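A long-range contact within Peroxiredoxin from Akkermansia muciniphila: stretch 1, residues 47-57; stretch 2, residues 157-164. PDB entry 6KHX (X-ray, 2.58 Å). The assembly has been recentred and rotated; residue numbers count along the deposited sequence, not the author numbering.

Stretch 1, residues 47-57: FVCPTELIGFQ
Stretch 2, residues 157-164: FPLGRSID

Phe47 precedes a helix whose residues 49-57 lie in this stretch and which continues further along the chain, and residues 157-164 pass beside it as a loop, turning at Phe157 and Pro158 and extended from Leu159 to Ser162, that enters a second helix at Ile163. The two segments run in the same general sense: the CA of Val48 lies 6.2 Å from the CA of Gly160, and two turns further on the CA of Phe56 lies 7.1 Å from the CA of Ile163. Helical phi/psi values near -65/-40 hold from Val48 onward, with Glu52 N hydrogen-bonded to Val48 O at 3.0 Å and Phe56 N to Glu52 O at 3.0 Å. Together the stretches bury 365 Å².

Glu52 is the polar centre of the contact. Its CA-to-CB bond points toward the loop, and chi1 m, chi2 t and chi3 112° bring the carboxylate to Arg161. Glu52 OE1 accepts from Arg161 N at 2.7 Å and from Arg161 NE at 2.8 Å, while Glu52 OE2 accepts from Arg161 NH2 at 2.9 Å. The guanidinium thus meets the carboxylate through its edge in a bidentate salt bridge, both N-H...O angles being 173°. Arg161 (phi/psi -89/-174; chi m, t, m, -168°) has its CA-to-CB bond toward the helix, and its side chain reaches Glu52, which thereby holds both its main-chain N and its guanidinium.

Beside this pair, Gly160 (-64/156) brings its CA within 3.5 Å of Glu52 OE1 and 3.7 Å of Val48 CG1, the valine being in the t rotamer. An ideal CB on Gly160 would lie only 3.2 Å from Val48 CG1, a tight fit.

Ile163 (-66/-34; m, t) closes the apolar end. Its CD1 sits 3.2 Å from Gly55 O and covers one face of the Phe56 ring, 4.1 Å from Phe56 CD1; Phe56 has chi1 -93° and chi2 -71°. Ser162, chi1 t, caps the second helix with its side chain.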

ATOM      1  N   PHE B  47       7.945  20.618 -44.405  1.00 44.82           N
ATOM      2  CA  PHE B  47       9.036  21.279 -45.121  1.00 42.59           C
ATOM      3  C   PHE B  47      10.280  20.405 -45.234  1.00 42.24           C
ATOM      4  O   PHE B  47      10.618  19.981 -46.342  1.00 43.79           O
ATOM      5  CB  PHE B  47       9.330  22.607 -44.422  1.00 42.54           C
ATOM      6  CG  PHE B  47       8.090  23.325 -43.956  1.00 45.09           C
ATOM      7  CD1 PHE B  47       7.016  23.522 -44.816  1.00 40.19           C
ATOM      8  CD2 PHE B  47       7.982  23.770 -42.644  1.00 41.15           C
ATOM      9  CE1 PHE B  47       5.868  24.162 -44.376  1.00 43.05           C
ATOM     10  CE2 PHE B  47       6.838  24.418 -42.201  1.00 36.41           C
ATOM     11  CZ  PHE B  47       5.780  24.615 -43.066  1.00 33.96           C
ATOM     12  N   VAL B  48      10.987  20.134 -44.132  1.00 41.23           N
ATOM     13  CA  VAL B  48      12.181  19.289 -44.197  1.00 42.00           C
ATOM     14  C   VAL B  48      11.799  17.841 -44.471  1.00 43.87           C
ATOM     15  O   VAL B  48      12.515  17.109 -45.175  1.00 44.16           O
ATOM     16  CB  VAL B  48      12.991  19.409 -42.894  1.00 38.92           C
ATOM     17  CG1 VAL B  48      14.227  18.513 -42.945  1.00 42.18           C
ATOM     18  CG2 VAL B  48      13.394  20.839 -42.651  1.00 40.93           C
ATOM     19  N   CYS B  49      10.667  17.411 -43.924  1.00 41.75           N
ATOM     20  CA  CYS B  49      10.263  16.013 -44.032  1.00 39.95           C
ATOM     21  C   CYS B  49      10.174  15.543 -45.480  1.00 45.59           C
ATOM     22  O   CYS B  49      10.713  14.462 -45.785  1.00 44.81           O
ATOM     23  CB  CYS B  49       8.947  15.827 -43.266  1.00 40.46           C
ATOM     24  SG  CYS B  49       8.899  16.714 -41.639  1.00 55.69           S
ATOM     25  N   PRO B  50       9.538  16.275 -46.414  1.00 44.52           N
ATOM     26  CA  PRO B  50       9.553  15.813 -47.813  1.00 42.49           C
ATOM     27  C   PRO B  50      10.947  15.759 -48.417  1.00 44.20           C
ATOM     28  O   PRO B  50      11.213  14.871 -49.232  1.00 42.26           O
ATOM     29  CB  PRO B  50       8.654  16.830 -48.536  1.00 43.03           C
ATOM     30  CG  PRO B  50       8.624  18.015 -47.657  1.00 42.62           C
ATOM     31  CD  PRO B  50       8.694  17.476 -46.262  1.00 41.89           C
ATOM     32  N   THR B  51      11.846  16.681 -48.062  1.00 40.25           N
ATOM     33  CA  THR B  51      13.193  16.605 -48.620  1.00 44.83           C
ATOM     34  C   THR B  51      13.914  15.354 -48.140  1.00 44.85           C
ATOM     35  O   THR B  51      14.599  14.688 -48.925  1.00 46.49           O
ATOM     36  CB  THR B  51      13.990  17.863 -48.283  1.00 45.33           C
ATOM     37  OG1 THR B  51      14.493  17.792 -46.943  1.00 39.13           O
ATOM     38  CG2 THR B  51      13.098  19.059 -48.423  1.00 47.62           C
ATOM     39  N   GLU B  52      13.744  14.997 -46.866  1.00 44.21           N
ATOM     40  CA  GLU B  52      14.355  13.766 -46.372  1.00 39.93           C
ATOM     41  C   GLU B  52      13.755  12.541 -47.056  1.00 40.39           C
ATOM     42  O   GLU B  52      14.487  11.631 -47.474  1.00 39.58           O
ATOM     43  CB  GLU B  52      14.206  13.681 -44.852  1.00 35.82           C
ATOM     44  CG  GLU B  52      14.859  14.851 -44.126  1.00 37.64           C
ATOM     45  CD  GLU B  52      14.841  14.706 -42.616  1.00 39.67           C
ATOM     46  OE1 GLU B  52      15.928  14.534 -42.019  1.00 37.14           O
ATOM     47  OE2 GLU B  52      13.738  14.757 -42.028  1.00 37.57           O
ATOM     48  N   LEU B  53      12.429  12.511 -47.209  1.00 34.73           N
ATOM     49  CA  LEU B  53      11.791  11.355 -47.834  1.00 37.95           C
ATOM     50  C   LEU B  53      12.214  11.204 -49.295  1.00 46.15           C
ATOM     51  O   LEU B  53      12.541  10.098 -49.754  1.00 44.81           O
ATOM     52  CB  LEU B  53      10.270  11.467 -47.711  1.00 38.19           C
ATOM     53  CG  LEU B  53       9.680  11.135 -46.334  1.00 43.08           C
ATOM     54  CD1 LEU B  53       8.477  12.011 -45.989  1.00 34.72           C
ATOM     55  CD2 LEU B  53       9.299   9.661 -46.263  1.00 42.76           C
ATOM     56  N   ILE B  54      12.221  12.313 -50.041  1.00 47.37           N
ATOM     57  CA  ILE B  54      12.616  12.271 -51.444  1.00 44.16           C
ATOM     58  C   ILE B  54      14.085  11.894 -51.581  1.00 45.44           C
ATOM     59  O   ILE B  54      14.452  11.095 -52.451  1.00 41.71           O
ATOM     60  CB  ILE B  54      12.300  13.611 -52.129  1.00 43.28           C
ATOM     61  CG1 ILE B  54      10.788  13.792 -52.237  1.00 38.95           C
ATOM     62  CG2 ILE B  54      12.926  13.657 -53.511  1.00 43.52           C
ATOM     63  CD1 ILE B  54      10.366  15.203 -52.560  1.00 45.86           C
ATOM     64  N   GLY B  55      14.954  12.455 -50.733  1.00 41.20           N
ATOM     65  CA  GLY B  55      16.357  12.094 -50.802  1.00 39.45           C
ATOM     66  C   GLY B  55      16.592  10.619 -50.533  1.00 47.03           C
ATOM     67  O   GLY B  55      17.404   9.980 -51.207  1.00 51.03           O
ATOM     68  N   PHE B  56      15.872  10.051 -49.558  1.00 45.90           N
ATOM     69  CA  PHE B  56      15.972   8.610 -49.331  1.00 41.45           C
ATOM     70  C   PHE B  56      15.494   7.831 -50.550  1.00 42.78           C
ATOM     71  O   PHE B  56      16.028   6.758 -50.859  1.00 41.82           O
ATOM     72  CB  PHE B  56      15.179   8.200 -48.087  1.00 44.43           C
ATOM     73  CG  PHE B  56      15.999   8.178 -46.825  1.00 38.76           C
ATOM     74  CD1 PHE B  56      16.959   7.201 -46.624  1.00 36.05           C
ATOM     75  CD2 PHE B  56      15.788   9.117 -45.829  1.00 32.99           C
ATOM     76  CE1 PHE B  56      17.714   7.180 -45.465  1.00 31.45           C
ATOM     77  CE2 PHE B  56      16.534   9.095 -44.670  1.00 28.78           C
ATOM     78  CZ  PHE B  56      17.498   8.123 -44.488  1.00 29.20           C
ATOM     79  N   GLN B  57      14.473   8.341 -51.243  1.00 45.83           N
ATOM     80  CA  GLN B  57      14.056   7.703 -52.491  1.00 41.96           C
ATOM     81  C   GLN B  57      15.169   7.742 -53.535  1.00 48.01           C
ATOM     82  O   GLN B  57      15.388   6.760 -54.255  1.00 48.52           O
ATOM     83  CB  GLN B  57      12.796   8.367 -53.033  1.00 41.23           C
ATOM     84  CG  GLN B  57      12.310   7.784 -54.349  1.00 47.07           C
ATOM     85  CD  GLN B  57      11.882   6.330 -54.236  1.00 46.99           C
ATOM     86  OE1 GLN B  57      11.260   5.926 -53.252  1.00 45.88           O
ATOM     87  NE2 GLN B  57      12.196   5.541 -55.254  1.00 42.21           N
ATOM     88  N   PHE B 157      13.634  19.364 -34.770  1.00 34.46           N
ATOM     89  CA  PHE B 157      12.770  19.560 -35.935  1.00 30.83           C
ATOM     90  C   PHE B 157      13.431  20.260 -37.122  1.00 34.17           C
ATOM     91  O   PHE B 157      13.288  19.764 -38.250  1.00 36.86           O
ATOM     92  CB  PHE B 157      11.516  20.312 -35.474  1.00 31.23           C
ATOM     93  CG  PHE B 157      10.613  19.506 -34.568  1.00 36.70           C
ATOM     94  CD1 PHE B 157      10.265  18.201 -34.888  1.00 36.49           C
ATOM     95  CD2 PHE B 157      10.138  20.046 -33.380  1.00 33.99           C
ATOM     96  CE1 PHE B 157       9.440  17.463 -34.056  1.00 33.16           C
ATOM     97  CE2 PHE B 157       9.316  19.311 -32.542  1.00 34.84           C
ATOM     98  CZ  PHE B 157       8.965  18.019 -32.882  1.00 38.51           C
ATOM     99  N   PRO B 158      14.152  21.377 -36.971  1.00 33.09           N
ATOM    100  CA  PRO B 158      14.658  22.076 -38.165  1.00 39.17           C
ATOM    101  C   PRO B 158      15.950  21.526 -38.759  1.00 38.48           C
ATOM    102  O   PRO B 158      16.420  22.074 -39.761  1.00 43.14           O
ATOM    103  CB  PRO B 158      14.868  23.516 -37.663  1.00 36.06           C
ATOM    104  CG  PRO B 158      14.939  23.434 -36.174  1.00 35.46           C
ATOM    105  CD  PRO B 158      14.552  22.060 -35.726  1.00 32.46           C
ATOM    106  N   LEU B 159      16.524  20.452 -38.227  1.00 39.42           N
ATOM    107  CA  LEU B 159      17.836  19.968 -38.658  1.00 33.76           C
ATOM    108  C   LEU B 159      17.656  18.672 -39.437  1.00 36.36           C
ATOM    109  O   LEU B 159      17.568  17.592 -38.846  1.00 39.04           O
ATOM    110  CB  LEU B 159      18.749  19.764 -37.453  1.00 29.94           C
ATOM    111  CG  LEU B 159      18.813  20.951 -36.494  1.00 35.28           C
ATOM    112  CD1 LEU B 159      19.781  20.691 -35.343  1.00 40.41           C
ATOM    113  CD2 LEU B 159      19.237  22.188 -37.273  1.00 37.43           C
ATOM    114  N   GLY B 160      17.633  18.782 -40.763  1.00 38.68           N
ATOM    115  CA  GLY B 160      17.524  17.601 -41.600  1.00 41.55           C
ATOM    116  C   GLY B 160      18.720  16.679 -41.452  1.00 41.21           C
ATOM    117  O   GLY B 160      19.822  17.082 -41.075  1.00 40.27           O
ATOM    118  N   ARG B 161      18.495  15.412 -41.763  1.00 40.31           N
ATOM    119  CA  ARG B 161      19.515  14.400 -41.546  1.00 40.94           C
ATOM    120  C   ARG B 161      20.401  14.288 -42.784  1.00 41.72           C
ATOM    121  O   ARG B 161      20.273  15.057 -43.740  1.00 45.09           O
ATOM    122  CB  ARG B 161      18.856  13.078 -41.159  1.00 32.14           C
ATOM    123  CG  ARG B 161      18.321  13.078 -39.738  1.00 28.94           C
ATOM    124  CD  ARG B 161      17.251  12.037 -39.518  1.00 29.99           C
ATOM    125  NE  ARG B 161      15.981  12.457 -40.101  1.00 32.97           N
ATOM    126  CZ  ARG B 161      14.821  11.856 -39.862  1.00 36.87           C
ATOM    127  NH1 ARG B 161      14.777  10.816 -39.034  1.00 30.43           N
ATOM    128  NH2 ARG B 161      13.707  12.303 -40.434  1.00 30.96           N
ATOM    129  N   SER B 162      21.309  13.317 -42.777  1.00 40.43           N
ATOM    130  CA  SER B 162      22.301  13.152 -43.831  1.00 39.59           C
ATOM    131  C   SER B 162      22.311  11.700 -44.275  1.00 39.23           C
ATOM    132  O   SER B 162      22.562  10.803 -43.465  1.00 47.02           O
ATOM    133  CB  SER B 162      23.688  13.571 -43.333  1.00 41.07           C
ATOM    134  OG  SER B 162      24.713  12.888 -44.033  1.00 44.99           O
ATOM    135  N   ILE B 163      22.070  11.474 -45.565  1.00 40.48           N
ATOM    136  CA  ILE B 163      22.130  10.124 -46.114  1.00 38.66           C
ATOM    137  C   ILE B 163      23.545   9.572 -46.063  1.00 38.59           C
ATOM    138  O   ILE B 163      23.741   8.366 -45.852  1.00 36.72           O
ATOM    139  CB  ILE B 163      21.569  10.126 -47.548  1.00 43.20           C
ATOM    140  CG1 ILE B 163      20.074  10.442 -47.505  1.00 45.22           C
ATOM    141  CG2 ILE B 163      21.901   8.827 -48.287  1.00 39.81           C
ATOM    142  CD1 ILE B 163      19.312   9.910 -48.684  1.00 49.49           C
ATOM    143  N   ASP B 164      24.551  10.432 -46.244  1.00 40.26           N
ATOM    144  CA  ASP B 164      25.927   9.955 -46.237  1.00 35.61           C
ATOM    145  C   ASP B 164      26.279   9.306 -44.907  1.00 39.58           C
ATOM    146  O   ASP B 164      26.913   8.248 -44.883  1.00 36.94           O
ATOM    147  CB  ASP B 164      26.887  11.099 -46.552  1.00 39.98           C
ATOM    148  CG  ASP B 164      26.712  11.631 -47.957  1.00 48.74           C
ATOM    149  OD1 ASP B 164      26.271  10.862 -48.837  1.00 42.67           O
ATOM    150  OD2 ASP B 164      27.027  12.817 -48.185  1.00 69.00           O
TER